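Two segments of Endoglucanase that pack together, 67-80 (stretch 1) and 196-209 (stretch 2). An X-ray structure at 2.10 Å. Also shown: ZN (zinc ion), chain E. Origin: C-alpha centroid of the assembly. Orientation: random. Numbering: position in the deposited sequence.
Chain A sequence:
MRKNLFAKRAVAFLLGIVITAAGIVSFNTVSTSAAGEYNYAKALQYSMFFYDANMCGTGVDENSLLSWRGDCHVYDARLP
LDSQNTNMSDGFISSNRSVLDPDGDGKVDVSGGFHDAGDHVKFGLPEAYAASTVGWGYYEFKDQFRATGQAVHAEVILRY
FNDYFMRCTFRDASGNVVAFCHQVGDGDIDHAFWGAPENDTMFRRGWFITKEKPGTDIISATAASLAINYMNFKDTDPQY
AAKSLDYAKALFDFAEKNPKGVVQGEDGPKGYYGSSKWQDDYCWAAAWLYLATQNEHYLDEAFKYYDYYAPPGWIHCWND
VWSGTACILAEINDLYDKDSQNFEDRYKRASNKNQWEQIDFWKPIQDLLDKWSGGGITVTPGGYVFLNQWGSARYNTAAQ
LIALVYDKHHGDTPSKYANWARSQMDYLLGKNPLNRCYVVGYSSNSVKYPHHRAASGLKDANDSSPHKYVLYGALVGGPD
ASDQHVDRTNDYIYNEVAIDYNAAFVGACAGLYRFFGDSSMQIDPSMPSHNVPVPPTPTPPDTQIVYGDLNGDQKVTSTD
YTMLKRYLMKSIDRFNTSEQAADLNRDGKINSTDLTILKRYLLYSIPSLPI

Stretch 1, residues 67-80: SWRGDCHVYDARLP
Stretch 2 196-209: APENDTMFRRGWFI

Two mostly irregular segments run side by side in the same direction, burying 698 Å² between them. Register is set by CA pairs: Cys72 CA lies 4.3 Å from Glu198 CA, His73 CA 6.5 Å from Asp200 CA, Asp76 CA 7.4 Å from Arg204 CA, and Leu79 CA 7.4 Å from Gly206 CA. Stretch 1 is loop to a 3-10 turn at 74-77, then strand at 79-80; stretch 2 has a 3-10 turn at 197-199 and a strand from 206.

Arg204 covers most surface. With chi angles m, t, p and 77°, its guanidinium lies flat on the His73 ring, centres 3.7 Å apart and planes at 22°. Its edge meets Asp76 (chi1 m) in a two-pronged salt bridge, Arg204 NE to Asp76 OD1 at 2.9 Å and Arg204 NH2 to Asp76 OD2 at 3.0 Å, so one cation serves both a stack and a carboxylate.

His73 (phi/psi 42/42, chi1 m, chi2 103°) is held at both nitrogens: His73 ND1 binds zinc at 2.1 Å, while His73 NE2 donates to Asp200 OD2 at 2.7 Å. Cys72 SG (chi1 p) binds the same zinc at 2.3 Å, and Cys72 CB packs 3.8 Å from Pro197 CB. Water 2 accepts from His73 N and donates to Pro197 O and Asp200 O. Tyr75 (p, -78°) reaches across to donate from Tyr75 OH to Met202 O at 2.6 Å.

Glu198 (m, p, chi3 11°) folds back so that Glu198 OE2 accepts from Arg69 NE at 2.7 Å, a salt bridge, and from Gly70 N at 2.8 Å, nearly straight at 175°. One carboxylate oxygen thus ties down side chain and backbone together.

At the far end, Leu79 (t, p) brings Leu79 CD2 to 3.7 Å from Gly206 CA and 4.2 Å from Phe208 CE1. Glycine makes the room: an ideal CB on Gly206 would clash with Leu79 CD2 at 2.4 Å.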

# COMPACT_ATOMS: atom_id res chain seq x y z
N SER A 67 -22.16 6.37 1.95
CA SER A 67 -23.32 6.14 2.80
C SER A 67 -23.68 4.67 2.96
O SER A 67 -24.29 4.28 3.96
CB SER A 67 -24.52 6.92 2.27
OG SER A 67 -24.83 6.53 0.93
N TRP A 68 -23.31 3.84 1.98
CA TRP A 68 -23.63 2.43 2.07
C TRP A 68 -22.64 1.60 2.89
O TRP A 68 -22.72 0.37 2.92
CB TRP A 68 -23.81 1.82 0.68
CG TRP A 68 -22.72 2.16 -0.27
CD1 TRP A 68 -22.64 3.28 -1.05
CD2 TRP A 68 -21.59 1.35 -0.61
NE1 TRP A 68 -21.53 3.22 -1.85
CE2 TRP A 68 -20.86 2.05 -1.60
CE3 TRP A 68 -21.12 0.11 -0.16
CZ2 TRP A 68 -19.69 1.53 -2.17
CZ3 TRP A 68 -19.95 -0.40 -0.72
CH2 TRP A 68 -19.25 0.31 -1.71
N ARG A 69 -21.69 2.27 3.54
CA ARG A 69 -20.72 1.58 4.40
C ARG A 69 -20.92 2.02 5.85
O ARG A 69 -20.99 3.22 6.14
CB ARG A 69 -19.27 1.88 3.99
CG ARG A 69 -18.73 1.11 2.77
CD ARG A 69 -18.94 -0.39 2.89
NE ARG A 69 -18.85 -0.87 4.27
CZ ARG A 69 -17.73 -1.00 4.97
NH1 ARG A 69 -16.56 -0.68 4.43
NH2 ARG A 69 -17.78 -1.43 6.23
N GLY A 70 -21.05 1.06 6.76
CA GLY A 70 -21.21 1.37 8.17
C GLY A 70 -20.20 0.55 8.96
O GLY A 70 -19.46 -0.24 8.38
N ASP A 71 -20.17 0.72 10.28
CA ASP A 71 -19.24 -0.03 11.13
C ASP A 71 -19.37 -1.52 10.87
O ASP A 71 -20.47 -2.03 10.69
CB ASP A 71 -19.52 0.25 12.62
CG ASP A 71 -19.22 1.68 13.01
OD1 ASP A 71 -18.61 2.40 12.20
OD2 ASP A 71 -19.59 2.09 14.13
N CYS A 72 -18.24 -2.22 10.88
CA CYS A 72 -18.25 -3.66 10.63
C CYS A 72 -17.22 -4.38 11.47
O CYS A 72 -16.25 -3.78 11.93
CB CYS A 72 -17.98 -3.94 9.15
SG CYS A 72 -16.44 -3.17 8.57
N HIS A 73 -17.42 -5.69 11.64
CA HIS A 73 -16.53 -6.54 12.43
C HIS A 73 -16.12 -5.81 13.70
O HIS A 73 -14.96 -5.84 14.11
CB HIS A 73 -15.29 -6.91 11.60
CG HIS A 73 -15.62 -7.43 10.24
ND1 HIS A 73 -15.50 -6.67 9.10
CD2 HIS A 73 -16.14 -8.62 9.85
CE1 HIS A 73 -15.94 -7.36 8.06
NE2 HIS A 73 -16.34 -8.55 8.49
N VAL A 74 -17.10 -5.15 14.32
CA VAL A 74 -16.81 -4.40 15.54
C VAL A 74 -16.34 -5.31 16.67
O VAL A 74 -15.75 -4.83 17.64
CB VAL A 74 -18.04 -3.55 15.99
CG1 VAL A 74 -18.41 -2.57 14.88
CG2 VAL A 74 -19.22 -4.45 16.34
N TYR A 75 -16.56 -6.62 16.56
CA TYR A 75 -16.08 -7.51 17.61
C TYR A 75 -14.55 -7.59 17.59
O TYR A 75 -13.94 -8.13 18.52
CB TYR A 75 -16.70 -8.91 17.52
CG TYR A 75 -16.75 -9.54 16.14
CD1 TYR A 75 -17.72 -9.14 15.21
CD2 TYR A 75 -15.88 -10.56 15.79
CE1 TYR A 75 -17.82 -9.77 13.96
CE2 TYR A 75 -15.96 -11.19 14.54
CZ TYR A 75 -16.94 -10.79 13.64
OH TYR A 75 -17.05 -11.43 12.42
N ASP A 76 -13.93 -7.06 16.53
CA ASP A 76 -12.47 -7.02 16.40
C ASP A 76 -11.95 -6.17 17.55
O ASP A 76 -10.82 -6.36 18.02
CB ASP A 76 -12.03 -6.33 15.10
CG ASP A 76 -12.22 -7.18 13.85
OD1 ASP A 76 -12.56 -8.38 13.96
OD2 ASP A 76 -12.02 -6.62 12.75
N ALA A 77 -12.77 -5.21 17.97
CA ALA A 77 -12.40 -4.29 19.04
C ALA A 77 -12.41 -4.93 20.42
O ALA A 77 -11.96 -4.33 21.39
CB ALA A 77 -13.33 -3.07 19.02
N ARG A 78 -12.91 -6.16 20.50
CA ARG A 78 -12.97 -6.89 21.76
C ARG A 78 -12.48 -8.31 21.55
O ARG A 78 -13.13 -9.26 21.99
CB ARG A 78 -14.40 -6.96 22.29
CG ARG A 78 -15.03 -5.64 22.68
CD ARG A 78 -16.48 -5.67 22.19
NE ARG A 78 -16.91 -7.05 21.92
CZ ARG A 78 -17.92 -7.38 21.11
NH1 ARG A 78 -18.61 -6.44 20.48
NH2 ARG A 78 -18.22 -8.67 20.92
N LEU A 79 -11.35 -8.46 20.85
CA LEU A 79 -10.79 -9.79 20.60
C LEU A 79 -10.34 -10.42 21.92
O LEU A 79 -9.60 -9.80 22.68
CB LEU A 79 -9.58 -9.68 19.68
CG LEU A 79 -8.90 -11.00 19.33
CD1 LEU A 79 -9.83 -11.83 18.48
CD2 LEU A 79 -7.60 -10.74 18.59
N PRO A 80 -10.80 -11.65 22.22
CA PRO A 80 -10.39 -12.29 23.48
C PRO A 80 -8.91 -12.62 23.48
O PRO A 80 -8.38 -13.17 22.52
CB PRO A 80 -11.25 -13.56 23.52
CG PRO A 80 -12.49 -13.15 22.79
CD PRO A 80 -11.91 -12.40 21.60
N ALA A 196 -22.65 -8.34 3.10
CA ALA A 196 -22.17 -7.03 3.53
C ALA A 196 -21.31 -7.20 4.78
O ALA A 196 -21.65 -7.99 5.67
CB ALA A 196 -23.34 -6.12 3.81
N PRO A 197 -20.19 -6.47 4.87
CA PRO A 197 -19.32 -6.59 6.05
C PRO A 197 -20.01 -6.23 7.38
O PRO A 197 -19.64 -6.75 8.44
CB PRO A 197 -18.15 -5.67 5.72
CG PRO A 197 -18.77 -4.63 4.83
CD PRO A 197 -19.68 -5.45 3.94
N GLU A 198 -21.02 -5.36 7.31
CA GLU A 198 -21.76 -4.94 8.49
C GLU A 198 -22.52 -6.09 9.17
O GLU A 198 -22.78 -6.05 10.37
CB GLU A 198 -22.77 -3.84 8.13
CG GLU A 198 -22.16 -2.51 7.64
CD GLU A 198 -21.67 -2.55 6.19
OE1 GLU A 198 -21.98 -3.52 5.47
OE2 GLU A 198 -20.98 -1.59 5.77
N ASN A 199 -22.85 -7.13 8.40
CA ASN A 199 -23.59 -8.27 8.96
C ASN A 199 -22.75 -9.51 9.24
O ASN A 199 -23.28 -10.53 9.68
CB ASN A 199 -24.76 -8.63 8.03
CG ASN A 199 -25.69 -7.46 7.79
OD1 ASN A 199 -25.96 -6.68 8.71
ND2 ASN A 199 -26.20 -7.32 6.56
N ASP A 200 -21.45 -9.42 8.99
CA ASP A 200 -20.56 -10.57 9.23
C ASP A 200 -20.48 -10.91 10.71
O ASP A 200 -20.50 -10.02 11.55
CB ASP A 200 -19.14 -10.26 8.76
CG ASP A 200 -18.97 -10.39 7.26
OD1 ASP A 200 -19.90 -10.85 6.57
OD2 ASP A 200 -17.88 -10.02 6.77
N THR A 201 -20.38 -12.20 11.03
CA THR A 201 -20.25 -12.59 12.43
C THR A 201 -19.26 -13.74 12.58
O THR A 201 -19.02 -14.21 13.69
CB THR A 201 -21.59 -13.05 13.05
OG1 THR A 201 -22.07 -14.20 12.35
CG2 THR A 201 -22.64 -11.94 12.96
N MET A 202 -18.66 -14.18 11.47
CA MET A 202 -17.73 -15.30 11.51
C MET A 202 -16.46 -15.03 12.31
O MET A 202 -16.10 -13.88 12.58
CB MET A 202 -17.35 -15.76 10.09
CG MET A 202 -16.23 -14.97 9.40
SD MET A 202 -16.64 -13.27 8.91
CE MET A 202 -17.37 -13.58 7.29
N PHE A 203 -15.79 -16.12 12.69
CA PHE A 203 -14.55 -16.07 13.47
C PHE A 203 -13.43 -15.29 12.77
O PHE A 203 -13.08 -15.56 11.62
CB PHE A 203 -14.11 -17.51 13.76
CG PHE A 203 -12.80 -17.64 14.51
CD1 PHE A 203 -12.56 -16.91 15.68
CD2 PHE A 203 -11.83 -18.54 14.07
CE1 PHE A 203 -11.37 -17.09 16.40
CE2 PHE A 203 -10.65 -18.72 14.77
CZ PHE A 203 -10.41 -18.00 15.95
N ARG A 204 -12.86 -14.32 13.49
CA ARG A 204 -11.78 -13.49 12.96
C ARG A 204 -10.61 -13.48 13.94
O ARG A 204 -10.52 -12.62 14.82
CB ARG A 204 -12.27 -12.07 12.70
CG ARG A 204 -13.12 -11.94 11.44
CD ARG A 204 -13.92 -10.65 11.44
NE ARG A 204 -13.09 -9.45 11.29
CZ ARG A 204 -12.57 -9.03 10.14
NH1 ARG A 204 -12.79 -9.72 9.02
NH2 ARG A 204 -11.84 -7.93 10.10
N ARG A 205 -9.73 -14.45 13.78
CA ARG A 205 -8.56 -14.61 14.63
C ARG A 205 -7.60 -13.43 14.48
O ARG A 205 -7.50 -12.83 13.40
CB ARG A 205 -7.84 -15.91 14.28
CG ARG A 205 -6.86 -16.37 15.34
CD ARG A 205 -6.24 -17.71 14.99
NE ARG A 205 -5.55 -18.28 16.15
CZ ARG A 205 -4.63 -19.23 16.08
NH1 ARG A 205 -4.25 -19.72 14.91
NH2 ARG A 205 -4.07 -19.67 17.20
N GLY A 206 -6.91 -13.11 15.57
CA GLY A 206 -5.93 -12.04 15.54
C GLY A 206 -4.57 -12.72 15.48
O GLY A 206 -4.27 -13.58 16.30
N TRP A 207 -3.75 -12.37 14.50
CA TRP A 207 -2.43 -12.98 14.38
C TRP A 207 -1.39 -11.93 14.77
O TRP A 207 -1.43 -10.78 14.31
CB TRP A 207 -2.21 -13.51 12.95
CG TRP A 207 -3.39 -14.33 12.42
CD1 TRP A 207 -4.61 -13.84 12.04
CD2 TRP A 207 -3.44 -15.75 12.19
NE1 TRP A 207 -5.41 -14.87 11.59
CE2 TRP A 207 -4.72 -16.04 11.67
CE3 TRP A 207 -2.53 -16.79 12.37
CZ2 TRP A 207 -5.11 -17.35 11.32
CZ3 TRP A 207 -2.92 -18.10 12.03
CH2 TRP A 207 -4.20 -18.35 11.51
N PHE A 208 -0.47 -12.34 15.64
CA PHE A 208 0.53 -11.43 16.18
C PHE A 208 1.97 -11.83 15.95
O PHE A 208 2.30 -13.01 15.98
CB PHE A 208 0.35 -11.30 17.71
CG PHE A 208 -0.98 -10.73 18.13
CD1 PHE A 208 -2.16 -11.43 17.92
CD2 PHE A 208 -1.04 -9.49 18.77
CE1 PHE A 208 -3.38 -10.91 18.33
CE2 PHE A 208 -2.26 -8.96 19.18
CZ PHE A 208 -3.43 -9.67 18.96
N ILE A 209 2.83 -10.84 15.71
CA ILE A 209 4.25 -11.09 15.56
C ILE A 209 4.81 -10.85 16.95
O ILE A 209 4.45 -9.88 17.63
CB ILE A 209 4.96 -10.15 14.56
CG1 ILE A 209 4.60 -10.54 13.13
CG2 ILE A 209 6.48 -10.26 14.71
CD1 ILE A 209 3.78 -9.52 12.42
ZN ZN E . -14.80 -4.81 8.53
O HOH W 1 -22.07 -2.35 2.90
O HOH W 2 -19.68 -7.53 11.09
O HOH W 3 -12.13 -10.53 15.73